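Local coordinates for protein separin (PDB 5U1T) that cleaves a subunit of the cohesin complex at the onset of anaphase, acting as a caspase-like cysteine protease that securin keeps inactive during most of the cell cycle, at residues D1410-I1415 / D1438-S1443; S1423-K1428 / V1532-I1537; G1431-I1436 / M1548-N1553; S1463-Y1468 / P1491-G1496; E1542-K1547 / Y1566-S1571. All coordinates share one frame; numbering follows the deposited sequence.

Interaction 1: residues D1410-I1415 / D1438-S1443; sequences DNISMI and DAKPSS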
# COMPACT_ATOMS: atom_id res chain seq x y z
N ASP A 1410 39.43 -1.01 45.57
CA ASP A 1410 38.03 -1.38 45.84
C ASP A 1410 37.12 -1.30 44.62
O ASP A 1410 37.50 -0.80 43.55
CB ASP A 1410 37.44 -0.51 46.95
CG ASP A 1410 37.72 0.97 46.75
OD1 ASP A 1410 37.59 1.46 45.60
OD2 ASP A 1410 38.08 1.64 47.74
N ASN A 1411 35.89 -1.78 44.79
CA ASN A 1411 34.87 -1.74 43.76
C ASN A 1411 35.28 -2.37 42.43
O ASN A 1411 35.05 -1.79 41.37
CB ASN A 1411 34.42 -0.31 43.51
CG ASN A 1411 33.12 0.02 44.20
OD1 ASN A 1411 33.09 0.84 45.11
ND2 ASN A 1411 32.04 -0.64 43.78
N ILE A 1412 35.87 -3.56 42.49
CA ILE A 1412 36.22 -4.29 41.28
C ILE A 1412 35.28 -5.51 41.06
O ILE A 1412 35.00 -6.27 42.00
CB ILE A 1412 37.72 -4.71 41.32
CG1 ILE A 1412 38.00 -5.65 42.49
CG2 ILE A 1412 38.61 -3.50 41.37
CD1 ILE A 1412 38.07 -7.08 42.11
N SER A 1413 34.78 -5.66 39.84
CA SER A 1413 33.82 -6.72 39.48
C SER A 1413 34.50 -7.85 38.73
O SER A 1413 35.44 -7.63 37.97
CB SER A 1413 32.68 -6.17 38.62
OG SER A 1413 31.99 -5.11 39.25
N MET A 1414 34.01 -9.07 38.92
CA MET A 1414 34.52 -10.21 38.18
C MET A 1414 33.46 -11.24 37.94
O MET A 1414 32.53 -11.41 38.73
CB MET A 1414 35.68 -10.84 38.91
CG MET A 1414 35.64 -10.61 40.39
SD MET A 1414 37.27 -10.82 41.08
CE MET A 1414 38.24 -10.11 39.76
N ILE A 1415 33.61 -11.93 36.81
CA ILE A 1415 32.71 -12.99 36.42
C ILE A 1415 33.59 -14.17 36.00
O ILE A 1415 34.54 -14.00 35.25
CB ILE A 1415 31.78 -12.54 35.28
CG1 ILE A 1415 30.97 -11.32 35.72
CG2 ILE A 1415 30.88 -13.67 34.83
CD1 ILE A 1415 30.13 -10.72 34.65
N ASP A 1438 37.22 -10.25 49.33
CA ASP A 1438 37.42 -10.19 50.78
C ASP A 1438 37.98 -8.85 51.26
O ASP A 1438 37.25 -8.03 51.83
CB ASP A 1438 38.34 -11.31 51.27
CG ASP A 1438 37.67 -12.67 51.30
OD1 ASP A 1438 36.42 -12.73 51.35
OD2 ASP A 1438 38.40 -13.69 51.28
N ALA A 1439 39.28 -8.63 51.05
CA ALA A 1439 39.94 -7.42 51.52
C ALA A 1439 39.96 -6.33 50.45
O ALA A 1439 41.02 -5.78 50.13
CB ALA A 1439 41.36 -7.74 51.98
N LYS A 1440 38.78 -6.02 49.91
CA LYS A 1440 38.60 -5.01 48.86
C LYS A 1440 37.12 -4.70 48.67
O LYS A 1440 36.43 -5.42 47.96
CB LYS A 1440 39.21 -5.50 47.54
CG LYS A 1440 39.90 -4.46 46.71
CD LYS A 1440 40.95 -5.12 45.83
CE LYS A 1440 42.13 -5.64 46.65
NZ LYS A 1440 42.99 -4.54 47.21
N PRO A 1441 36.62 -3.62 49.31
CA PRO A 1441 35.18 -3.35 49.48
C PRO A 1441 34.36 -3.13 48.20
O PRO A 1441 34.92 -2.83 47.14
CB PRO A 1441 35.15 -2.08 50.34
CG PRO A 1441 36.52 -1.47 50.21
CD PRO A 1441 37.47 -2.59 49.95
N SER A 1442 33.04 -3.28 48.32
CA SER A 1442 32.08 -3.15 47.22
C SER A 1442 32.46 -3.91 45.94
O SER A 1442 32.07 -3.52 44.83
CB SER A 1442 31.86 -1.67 46.87
OG SER A 1442 30.99 -1.56 45.74
N SER A 1443 33.20 -5.00 46.10
CA SER A 1443 33.57 -5.83 44.97
C SER A 1443 32.63 -7.01 44.86
O SER A 1443 32.14 -7.52 45.87
CB SER A 1443 35.01 -6.31 45.11
OG SER A 1443 35.90 -5.25 44.80
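Asn-1411 and Pro-1441 join the two backbones: Asn-1411 N donates to Pro-1441 O over 2.8 Å, almost straight at the hydrogen (168°). Asn-1411 and Ser-1442 both have positive phi, so each chain bends sharply here before it enters its strand. The next amide, Ile-1412 N, turns to a side chain and donates to Ser-1443 OG at 2.9 Å; that hydroxyl lies anti to its own carbonyl carbon (chi1 -76°) and also meets Ile-1412 CG1. The carboxamide of Asn-1411 packs against the Ser-1442 side chain, with CG 3.4 Å from Ser-1442 CB. An alanine here would probably leave Ser-1442 CB and OG without the amide group that covers them. Next to this pair, Pro-1441 CG rests on Asp-1410 CB at 3.5 Å, and Lys-1440 CG lies beside the Asp-1410 backbone. The contact sits where strand 1412-1416 begins and the loop after helix 1423-1436 returns to the parallel strand 1444-1447, a beta-alpha-beta crossover of the caspase-like protease domain.

Interaction 2: residues S1423-K1428 / V1532-I1537; sequences SRTESK and VTDKDI
The guanidinium of Arg-1424 and the carboxylate of Asp-1534 meet with their planes 56° apart, and their side chains cross at about a right angle. Two helices flanking the sheet of the caspase-like domain are joined in this way, helix 1423-1436 at its start and helix 1534-1548 in its first turn. NH2 of Arg-1424 makes the salt bridge, modelled at 2.5 Å from Asp-1534 OD2, with a weak hydrogen bond to OD1; NH2 is set too close to the carboxylate, so its exact place is doubtful. Lys-1535 CG approaches the same guanidinium obliquely, and Lys-1535 NZ lies 4.1 Å from Arg-1424 NH2, a like-charge neighbour that the carboxylate would partly offset. An alanine in place of Arg-1424 would probably leave Asp-1534 without this cationic partner and remove the guanidinium that lies beside Lys-1535 CG. Asp-1534 OD1 also receives a weak hydrogen bond from the backbone of the other protein chain, and the side chain of Asp-1534 lies about 8 Å from that of Cys-1497, the active-site residue by similarity. Thr-1425 OG1 passes Asp-1534 OD2 at 3.8 Å and bonds instead to Asp-1538. One turn on, Lys-1428 NZ comes 3.7 Å from Lys-1535 O.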
# COMPACT_ATOMS: atom_id res chain seq x y z
N SER A 1423 35.81 -25.62 33.60
CA SER A 1423 35.95 -25.92 35.01
C SER A 1423 37.39 -25.86 35.50
O SER A 1423 37.63 -25.65 36.69
CB SER A 1423 35.31 -27.27 35.29
OG SER A 1423 33.90 -27.21 35.03
N ARG A 1424 38.34 -26.03 34.59
CA ARG A 1424 39.77 -25.94 34.94
C ARG A 1424 40.16 -24.48 35.11
O ARG A 1424 41.00 -24.13 35.94
CB ARG A 1424 40.64 -26.59 33.85
CG ARG A 1424 42.07 -27.00 34.24
CD ARG A 1424 42.74 -27.74 33.06
NE ARG A 1424 41.73 -28.46 32.27
CZ ARG A 1424 41.43 -28.21 30.99
NH1 ARG A 1424 40.50 -28.92 30.36
NH2 ARG A 1424 42.07 -27.25 30.34
N THR A 1425 39.55 -23.64 34.29
CA THR A 1425 39.72 -22.20 34.39
C THR A 1425 39.20 -21.75 35.74
O THR A 1425 39.87 -21.00 36.46
CB THR A 1425 38.98 -21.44 33.27
OG1 THR A 1425 39.36 -21.97 32.00
CG2 THR A 1425 39.30 -19.96 33.33
N GLU A 1426 38.01 -22.23 36.10
CA GLU A 1426 37.46 -21.91 37.40
C GLU A 1426 38.45 -22.32 38.49
O GLU A 1426 38.71 -21.54 39.38
CB GLU A 1426 36.12 -22.59 37.63
CG GLU A 1426 35.46 -22.11 38.92
CD GLU A 1426 34.10 -22.76 39.17
OE1 GLU A 1426 33.08 -22.25 38.67
OE2 GLU A 1426 34.07 -23.78 39.88
N SER A 1427 39.01 -23.52 38.37
CA SER A 1427 39.99 -24.01 39.36
C SER A 1427 41.16 -23.06 39.54
O SER A 1427 41.58 -22.80 40.67
CB SER A 1427 40.54 -25.38 38.96
OG SER A 1427 39.50 -26.32 38.71
N LYS A 1428 41.68 -22.55 38.43
CA LYS A 1428 42.86 -21.70 38.47
C LYS A 1428 42.61 -20.36 39.14
O LYS A 1428 43.44 -19.89 39.92
CB LYS A 1428 43.41 -21.45 37.06
CG LYS A 1428 43.98 -22.69 36.40
CD LYS A 1428 44.49 -22.42 35.01
CE LYS A 1428 45.07 -23.68 34.38
NZ LYS A 1428 45.55 -23.43 33.00
N VAL A 1532 40.02 -18.91 21.53
CA VAL A 1532 41.25 -19.37 22.16
C VAL A 1532 40.98 -20.58 23.05
O VAL A 1532 39.86 -20.77 23.50
CB VAL A 1532 41.86 -18.25 22.99
CG1 VAL A 1532 42.36 -17.16 22.08
CG2 VAL A 1532 40.83 -17.70 23.96
N THR A 1533 41.98 -21.42 23.28
CA THR A 1533 41.78 -22.64 24.06
C THR A 1533 42.28 -22.46 25.50
O THR A 1533 43.22 -21.69 25.75
CB THR A 1533 42.47 -23.85 23.40
OG1 THR A 1533 43.90 -23.63 23.35
CG2 THR A 1533 41.94 -24.06 21.99
N ASP A 1534 41.68 -23.18 26.45
CA ASP A 1534 41.66 -22.71 27.84
C ASP A 1534 43.00 -22.74 28.58
O ASP A 1534 43.34 -21.75 29.24
CB ASP A 1534 40.57 -23.46 28.64
CG ASP A 1534 41.02 -24.81 29.19
OD1 ASP A 1534 41.11 -25.79 28.42
OD2 ASP A 1534 41.24 -24.91 30.42
N LYS A 1535 43.78 -23.81 28.48
CA LYS A 1535 45.05 -23.85 29.22
C LYS A 1535 45.99 -22.71 28.83
O LYS A 1535 46.57 -22.05 29.70
CB LYS A 1535 45.78 -25.19 29.03
CG LYS A 1535 45.07 -26.36 29.66
CD LYS A 1535 45.81 -27.66 29.43
CE LYS A 1535 45.44 -28.63 30.53
NZ LYS A 1535 45.80 -28.03 31.85
N ASP A 1536 46.14 -22.49 27.53
CA ASP A 1536 47.07 -21.47 27.02
C ASP A 1536 46.64 -20.05 27.35
O ASP A 1536 47.46 -19.21 27.72
CB ASP A 1536 47.21 -21.62 25.51
CG ASP A 1536 48.56 -22.11 25.11
OD1 ASP A 1536 49.35 -22.51 26.01
OD2 ASP A 1536 48.84 -22.10 23.90
N ILE A 1537 45.34 -19.77 27.20
CA ILE A 1537 44.85 -18.42 27.38
C ILE A 1537 44.90 -18.06 28.86
O ILE A 1537 45.19 -16.91 29.22
CB ILE A 1537 43.40 -18.25 26.82
CG1 ILE A 1537 42.98 -16.78 26.85
CG2 ILE A 1537 42.40 -19.12 27.58
CD1 ILE A 1537 43.87 -15.87 26.05

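Interaction 3: residues G1431-I1436 / M1548-N1553; sequences GMFQKI and MGFRCN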
# COMPACT_ATOMS: atom_id res chain seq x y z
N GLY A 1431 40.82 -19.07 43.46
CA GLY A 1431 41.65 -18.54 44.53
C GLY A 1431 41.75 -17.03 44.64
O GLY A 1431 41.23 -16.46 45.60
N MET A 1432 42.43 -16.40 43.69
CA MET A 1432 42.68 -14.95 43.74
C MET A 1432 41.40 -14.10 43.73
O MET A 1432 41.32 -13.09 44.43
CB MET A 1432 43.59 -14.53 42.59
CG MET A 1432 43.64 -13.02 42.35
SD MET A 1432 44.50 -12.59 40.83
CE MET A 1432 46.21 -12.76 41.36
N PHE A 1433 40.41 -14.50 42.94
CA PHE A 1433 39.19 -13.70 42.80
C PHE A 1433 38.41 -13.65 44.11
O PHE A 1433 38.02 -12.57 44.56
CB PHE A 1433 38.30 -14.24 41.67
CG PHE A 1433 38.76 -13.85 40.29
CD1 PHE A 1433 39.96 -13.17 40.10
CD2 PHE A 1433 37.98 -14.15 39.18
CE1 PHE A 1433 40.39 -12.81 38.82
CE2 PHE A 1433 38.41 -13.79 37.90
CZ PHE A 1433 39.61 -13.12 37.72
N GLN A 1434 38.20 -14.80 44.73
CA GLN A 1434 37.43 -14.86 45.97
C GLN A 1434 38.15 -14.12 47.09
O GLN A 1434 37.53 -13.71 48.07
CB GLN A 1434 37.17 -16.31 46.37
CG GLN A 1434 38.42 -17.00 46.91
CD GLN A 1434 38.20 -18.46 47.27
OE1 GLN A 1434 37.21 -19.07 46.84
NE2 GLN A 1434 39.12 -19.02 48.06
N LYS A 1435 39.46 -13.97 46.95
CA LYS A 1435 40.26 -13.24 47.93
C LYS A 1435 40.06 -11.75 47.77
O LYS A 1435 39.99 -11.01 48.75
CB LYS A 1435 41.74 -13.58 47.78
CG LYS A 1435 42.12 -14.95 48.26
CD LYS A 1435 43.56 -15.25 47.86
CE LYS A 1435 44.09 -16.51 48.52
NZ LYS A 1435 45.43 -16.87 47.96
N ILE A 1436 39.97 -11.30 46.53
CA ILE A 1436 39.79 -9.88 46.27
C ILE A 1436 38.42 -9.39 46.76
O ILE A 1436 38.31 -8.28 47.27
CB ILE A 1436 40.01 -9.56 44.79
CG1 ILE A 1436 41.52 -9.58 44.50
CG2 ILE A 1436 39.45 -8.21 44.47
CD1 ILE A 1436 41.90 -9.49 43.04
N MET A 1548 50.81 -6.76 35.59
CA MET A 1548 50.12 -5.50 35.78
C MET A 1548 49.98 -5.17 37.26
O MET A 1548 49.79 -4.01 37.62
CB MET A 1548 48.75 -5.50 35.09
CG MET A 1548 48.38 -4.15 34.50
SD MET A 1548 47.11 -4.22 33.24
CE MET A 1548 47.13 -5.98 32.98
N GLY A 1549 50.07 -6.18 38.11
CA GLY A 1549 49.99 -5.99 39.54
C GLY A 1549 48.66 -6.34 40.14
O GLY A 1549 48.40 -6.06 41.30
N PHE A 1550 47.81 -6.98 39.36
CA PHE A 1550 46.50 -7.35 39.83
C PHE A 1550 46.58 -8.42 40.87
O PHE A 1550 46.56 -9.61 40.56
CB PHE A 1550 45.62 -7.84 38.70
CG PHE A 1550 44.18 -7.88 39.04
CD1 PHE A 1550 43.56 -6.76 39.55
CD2 PHE A 1550 43.45 -9.03 38.88
CE1 PHE A 1550 42.23 -6.79 39.88
CE2 PHE A 1550 42.12 -9.06 39.20
CZ PHE A 1550 41.51 -7.94 39.70
N ARG A 1551 46.68 -7.99 42.11
CA ARG A 1551 46.76 -8.89 43.25
C ARG A 1551 45.97 -8.33 44.42
O ARG A 1551 45.24 -7.36 44.29
CB ARG A 1551 48.22 -9.12 43.64
CG ARG A 1551 48.79 -10.43 43.12
CD ARG A 1551 50.27 -10.31 42.76
NE ARG A 1551 51.02 -9.55 43.75
CZ ARG A 1551 52.05 -10.02 44.45
NH1 ARG A 1551 52.47 -11.27 44.27
NH2 ARG A 1551 52.67 -9.24 45.33
N CYS A 1552 46.11 -8.94 45.59
CA CYS A 1552 45.38 -8.47 46.74
C CYS A 1552 46.20 -7.58 47.65
O CYS A 1552 45.66 -6.96 48.55
CB CYS A 1552 44.80 -9.64 47.51
SG CYS A 1552 43.56 -10.54 46.56
N ASN A 1553 47.51 -7.51 47.42
CA ASN A 1553 48.36 -6.67 48.25
C ASN A 1553 48.77 -5.39 47.55
O ASN A 1553 49.95 -5.11 47.40
CB ASN A 1553 49.59 -7.43 48.74
CG ASN A 1553 50.45 -7.93 47.60
OD1 ASN A 1553 51.33 -7.23 47.12
ND2 ASN A 1553 50.19 -9.15 47.17
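Ile-1436 sets its CD1 methyl over one face of the Phe-1550 ring, 4.1 Å from the centroid and 28° off the normal, a CH-pi contact that falls nearest to CZ. Met-1432 approaches the same ring from an oblique direction: its SD lies 5.2 Å from the centroid in a Met-aromatic contact, and its CE also touches Arg-1551 CG. The first torsion of Met-1432 puts CG anti to the backbone N (chi1 166°), and the bend at chi3 then turns CE toward Phe-1550 O. At the edge of the Phe-1550 ring, near its plane, comes CE1 of Phe-1433, 4.1 Å from Phe-1550 CE2; the two side chains cross at about a right angle. Farther along the loop, Cys-1552 SG settles against Ile-1436 CG1 and lies 3.7 Å from Lys-1435 CB, so it covers the last turn of the helix.

The position of the Phe-1550 ring is consistent with the helix end before it. Gly-1549, with positive phi, is the C-prime residue of a Schellman motif in which Phe-1550 N bonds to Phe-1545 O and Gly-1549 N to Glu-1546 O, and this turns the chain toward helix 1423-1436. Phe-1550 thus lies between the ends of helices 1423-1436 and 1534-1548, touching Phe-1545 on the latter, while Met-1414 and Leu-1465 on strands 1412-1416 and 1465-1469 meet it from the sheet.

Interaction 4: residues S1463-Y1468 / P1491-G1496; sequences SNLFVY and PSFLLG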
# COMPACT_ATOMS: atom_id res chain seq x y z
N SER A 1463 32.13 -0.02 38.52
CA SER A 1463 33.37 -0.69 38.89
C SER A 1463 34.60 0.12 38.48
O SER A 1463 34.58 0.81 37.45
CB SER A 1463 33.45 -2.07 38.24
OG SER A 1463 32.27 -2.81 38.47
N ASN A 1464 35.66 0.04 39.27
CA ASN A 1464 36.96 0.56 38.87
C ASN A 1464 37.61 -0.40 37.88
O ASN A 1464 38.47 -0.01 37.08
CB ASN A 1464 37.86 0.76 40.07
CG ASN A 1464 37.38 1.86 40.98
OD1 ASN A 1464 37.31 1.69 42.20
ND2 ASN A 1464 37.02 2.99 40.39
N LEU A 1465 37.20 -1.66 37.95
CA LEU A 1465 37.68 -2.68 37.04
C LEU A 1465 36.62 -3.74 36.79
O LEU A 1465 35.99 -4.23 37.72
CB LEU A 1465 38.94 -3.33 37.59
CG LEU A 1465 39.39 -4.54 36.79
CD1 LEU A 1465 39.77 -4.12 35.39
CD2 LEU A 1465 40.55 -5.23 37.48
N PHE A 1466 36.43 -4.09 35.53
CA PHE A 1466 35.56 -5.19 35.18
C PHE A 1466 36.34 -6.32 34.51
O PHE A 1466 36.97 -6.10 33.48
CB PHE A 1466 34.44 -4.72 34.25
CG PHE A 1466 33.57 -5.82 33.77
CD1 PHE A 1466 32.54 -6.30 34.57
CD2 PHE A 1466 33.78 -6.40 32.54
CE1 PHE A 1466 31.74 -7.33 34.13
CE2 PHE A 1466 32.98 -7.44 32.10
CZ PHE A 1466 31.95 -7.89 32.89
N VAL A 1467 36.32 -7.52 35.08
CA VAL A 1467 36.98 -8.64 34.42
C VAL A 1467 36.02 -9.82 34.24
O VAL A 1467 35.22 -10.11 35.12
CB VAL A 1467 38.27 -9.08 35.17
CG1 VAL A 1467 38.62 -8.08 36.25
CG2 VAL A 1467 38.17 -10.49 35.71
N TYR A 1468 36.08 -10.45 33.07
CA TYR A 1468 35.12 -11.47 32.66
C TYR A 1468 35.80 -12.65 31.98
O TYR A 1468 36.47 -12.47 30.98
CB TYR A 1468 34.09 -10.85 31.71
CG TYR A 1468 33.16 -11.83 31.00
CD1 TYR A 1468 33.52 -12.41 29.78
CD2 TYR A 1468 31.93 -12.16 31.53
CE1 TYR A 1468 32.67 -13.30 29.12
CE2 TYR A 1468 31.07 -13.04 30.88
CZ TYR A 1468 31.45 -13.60 29.68
OH TYR A 1468 30.59 -14.48 29.04
N PRO A 1491 37.03 -0.12 32.73
CA PRO A 1491 38.07 -0.83 31.98
C PRO A 1491 37.80 -2.34 32.02
O PRO A 1491 37.73 -2.90 33.10
CB PRO A 1491 39.35 -0.47 32.73
CG PRO A 1491 39.08 0.88 33.29
CD PRO A 1491 37.60 0.90 33.63
N SER A 1492 37.63 -2.98 30.88
CA SER A 1492 37.20 -4.37 30.88
C SER A 1492 38.24 -5.35 30.33
O SER A 1492 38.83 -5.13 29.28
CB SER A 1492 35.90 -4.49 30.08
OG SER A 1492 34.93 -3.60 30.58
N PHE A 1493 38.46 -6.43 31.07
CA PHE A 1493 39.24 -7.56 30.58
C PHE A 1493 38.29 -8.66 30.05
O PHE A 1493 37.94 -9.59 30.77
CB PHE A 1493 40.14 -8.14 31.69
CG PHE A 1493 41.30 -7.25 32.06
CD1 PHE A 1493 42.33 -7.02 31.17
CD2 PHE A 1493 41.37 -6.65 33.30
CE1 PHE A 1493 43.40 -6.20 31.51
CE2 PHE A 1493 42.45 -5.83 33.64
CZ PHE A 1493 43.46 -5.61 32.74
N LEU A 1494 37.88 -8.53 28.80
CA LEU A 1494 37.02 -9.53 28.16
C LEU A 1494 37.81 -10.78 27.78
O LEU A 1494 37.97 -11.08 26.59
CB LEU A 1494 36.34 -8.95 26.90
CG LEU A 1494 34.97 -8.29 27.00
CD1 LEU A 1494 35.00 -7.10 27.91
CD2 LEU A 1494 34.47 -7.88 25.63
N LEU A 1495 38.32 -11.51 28.76
CA LEU A 1495 39.23 -12.63 28.47
C LEU A 1495 38.50 -13.92 28.04
O LEU A 1495 38.62 -14.95 28.70
CB LEU A 1495 40.11 -12.93 29.68
CG LEU A 1495 40.62 -11.74 30.49
CD1 LEU A 1495 41.41 -12.18 31.74
CD2 LEU A 1495 41.46 -10.84 29.62
N GLY A 1496 37.77 -13.87 26.93
CA GLY A 1496 37.08 -15.05 26.43
C GLY A 1496 37.18 -15.25 24.93
O GLY A 1496 37.60 -14.35 24.20
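Phe-1466 O takes the N-H of Phe-1493 at 2.9 Å and is also met by the CA-H of Ser-1492. This carbonyl lies at the middle of a parallel strand pair within a beta-alpha-beta unit, the segments 1465-1468 and 1492-1494 running 6° apart in direction with helix 1480-1483 between them in the chain. The ladder continues on both sides: Phe-1466 N donates to Pro-1491 O at 3.0 Å and Tyr-1468 N to Phe-1493 O at 3.1 Å, while Leu-1495 N gives Tyr-1468 O a weak, bent bond where the second strand turns off. Just beyond, Gly-1496 leads into Cys-1497, the catalytic cysteine by similarity, so strand 1492-1494 probably leads the chain into the active site. On one face of the sheet Phe-1466 CD2 packs on Ser-1492 OG, whose hydrogen bond is to Ala-1490 O. On the other, Val-1467 CG1 comes to the edge of the Phe-1493 ring, near its plane, and Leu-1465 CD1 lies 3.6 Å from Phe-1493 CE2.

Interaction 5: residues E1542-K1547 / Y1566-S1571; sequences EELFEK and YAVSKS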
# COMPACT_ATOMS: atom_id res chain seq x y z
N GLU A 1542 46.88 -15.27 33.63
CA GLU A 1542 47.64 -15.34 34.88
C GLU A 1542 48.83 -14.40 34.79
O GLU A 1542 49.07 -13.59 35.69
CB GLU A 1542 48.09 -16.78 35.14
CG GLU A 1542 48.62 -17.09 36.54
CD GLU A 1542 49.58 -18.29 36.54
OE1 GLU A 1542 49.63 -19.00 35.52
OE2 GLU A 1542 50.29 -18.50 37.56
N GLU A 1543 49.55 -14.48 33.68
CA GLU A 1543 50.72 -13.65 33.47
C GLU A 1543 50.38 -12.17 33.34
O GLU A 1543 51.12 -11.31 33.83
CB GLU A 1543 51.46 -14.13 32.22
CG GLU A 1543 52.76 -13.40 31.96
CD GLU A 1543 53.82 -13.64 33.03
OE1 GLU A 1543 53.65 -14.55 33.87
OE2 GLU A 1543 54.85 -12.92 33.00
N LEU A 1544 49.26 -11.89 32.70
CA LEU A 1544 48.80 -10.52 32.47
C LEU A 1544 48.53 -9.81 33.79
O LEU A 1544 48.99 -8.69 34.02
CB LEU A 1544 47.54 -10.55 31.60
CG LEU A 1544 47.03 -9.29 30.90
CD1 LEU A 1544 46.03 -8.56 31.76
CD2 LEU A 1544 48.17 -8.38 30.52
N PHE A 1545 47.78 -10.49 34.66
CA PHE A 1545 47.46 -9.98 36.00
C PHE A 1545 48.71 -9.74 36.85
O PHE A 1545 48.84 -8.71 37.51
CB PHE A 1545 46.55 -10.97 36.74
CG PHE A 1545 45.23 -11.22 36.07
CD1 PHE A 1545 44.63 -10.26 35.28
CD2 PHE A 1545 44.57 -12.43 36.25
CE1 PHE A 1545 43.41 -10.50 34.67
CE2 PHE A 1545 43.35 -12.67 35.64
CZ PHE A 1545 42.78 -11.71 34.86
N GLU A 1546 49.63 -10.71 36.84
CA GLU A 1546 50.81 -10.61 37.68
C GLU A 1546 51.70 -9.45 37.25
O GLU A 1546 52.18 -8.70 38.09
CB GLU A 1546 51.59 -11.92 37.67
CG GLU A 1546 52.20 -12.26 39.03
CD GLU A 1546 53.41 -11.40 39.38
OE1 GLU A 1546 54.04 -10.81 38.44
OE2 GLU A 1546 53.75 -11.31 40.59
N LYS A 1547 51.90 -9.30 35.94
CA LYS A 1547 52.76 -8.22 35.44
C LYS A 1547 52.13 -6.83 35.67
O LYS A 1547 52.85 -5.84 35.85
CB LYS A 1547 53.09 -8.43 33.95
CG LYS A 1547 54.05 -9.58 33.66
CD LYS A 1547 55.52 -9.14 33.69
CE LYS A 1547 56.44 -10.18 34.35
NZ LYS A 1547 56.19 -10.35 35.83
N TYR A 1566 52.33 -2.76 27.79
CA TYR A 1566 53.55 -3.52 27.99
C TYR A 1566 53.24 -4.88 28.61
O TYR A 1566 53.84 -5.89 28.23
CB TYR A 1566 54.56 -2.75 28.88
CG TYR A 1566 55.20 -1.51 28.26
CD1 TYR A 1566 56.08 -1.61 27.18
CD2 TYR A 1566 54.93 -0.25 28.76
CE1 TYR A 1566 56.66 -0.47 26.61
CE2 TYR A 1566 55.51 0.89 28.20
CZ TYR A 1566 56.37 0.77 27.13
OH TYR A 1566 56.93 1.92 26.60
N ALA A 1567 52.28 -4.92 29.54
CA ALA A 1567 51.93 -6.15 30.23
C ALA A 1567 51.42 -7.21 29.27
O ALA A 1567 51.69 -8.39 29.44
CB ALA A 1567 50.90 -5.90 31.31
N VAL A 1568 50.69 -6.78 28.25
CA VAL A 1568 50.17 -7.72 27.28
C VAL A 1568 51.29 -8.26 26.38
O VAL A 1568 51.41 -9.47 26.20
CB VAL A 1568 49.06 -7.09 26.42
CG1 VAL A 1568 48.81 -7.91 25.17
CG2 VAL A 1568 47.78 -6.97 27.24
N SER A 1569 52.10 -7.37 25.81
CA SER A 1569 53.13 -7.81 24.87
C SER A 1569 54.22 -8.66 25.53
O SER A 1569 54.86 -9.49 24.87
CB SER A 1569 53.77 -6.61 24.18
OG SER A 1569 54.39 -5.75 25.13
N LYS A 1570 54.44 -8.46 26.82
CA LYS A 1570 55.38 -9.28 27.56
C LYS A 1570 54.74 -10.63 27.92
O LYS A 1570 55.44 -11.59 28.22
CB LYS A 1570 55.87 -8.55 28.82
CG LYS A 1570 57.38 -8.69 29.12
CD LYS A 1570 58.28 -8.34 27.91
CE LYS A 1570 59.76 -8.20 28.30
NZ LYS A 1570 60.21 -9.28 29.25
N SER A 1571 53.41 -10.72 27.86
CA SER A 1571 52.71 -11.94 28.29
C SER A 1571 52.31 -12.88 27.15
O SER A 1571 51.87 -14.00 27.41
CB SER A 1571 51.44 -11.59 29.07
OG SER A 1571 51.74 -10.90 30.27
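Apolar contact is carried by Leu-1544, whose CD2 methyl reaches the second helix between two side chains. It lies 3.6 Å from Val-1568 CG2 and 3.8 Å from Ala-1567 CB. CG of Leu-1544 stands anti to the backbone N (chi1 -165°), and the branch beyond it crosses Val-1568 obliquely. Lys-1547 adds the first two carbons of its side chain, CB 4.3 Å from Ala-1567 CB and CG near Ser-1571 OG, before its chain bends back so that NZ pairs with Glu-1546 OE1 on its own helix.

The mixed contacts gather round Ser-1571. Its OG meets Glu-1543 CG at 3.2 Å, and its CB packs on the same methylene, so the glutamate offers the aliphatic part of its chain to this serine. The hydroxyl bonds within its own helix: Ser-1571 OG donates to Ala-1567 O, one turn earlier, at 2.6 Å, and this buried group is thereby satisfied by its own backbone.

The axes of segments 1542-1547 and 1566-1571 approach to 8.8 Å, with their directions 138° apart. Ala-1567 and Ser-1571, four residues apart on the same side of helix 1564-1571, are small residues, consistent with this spacing; their CA atoms face those of Lys-1547 and Glu-1543. Phe-1540 of helix 1534-1548 also touches Val-1568 and Ser-1571. The contact between these two segments rests mainly on methyl and methylene packing, and its hydroxyl makes no directional bond to the opposing segment.

In the fold
Following the chain, 1410-1415 is closed by 1438-1443 in interaction 1 around a strand-helix-strand excursion. Helix 1423-1436, inside that excursion, opens two longer loops, which are closed by helix 1534-1548 in interaction 2 and by the loop after it in interaction 3; both cross interaction 1 and each other. Interaction 4, joining two central strands of the sheet, is nested within these two loops and follows interaction 1 in series, the two meeting where strands 1412-1416 and 1465-1469 lie side by side. Interaction 5 ties helix 1534-1548 to helix 1564-1571 and crosses interaction 3. Together they bind the sheet to three helices of the protease domain, near its C terminus.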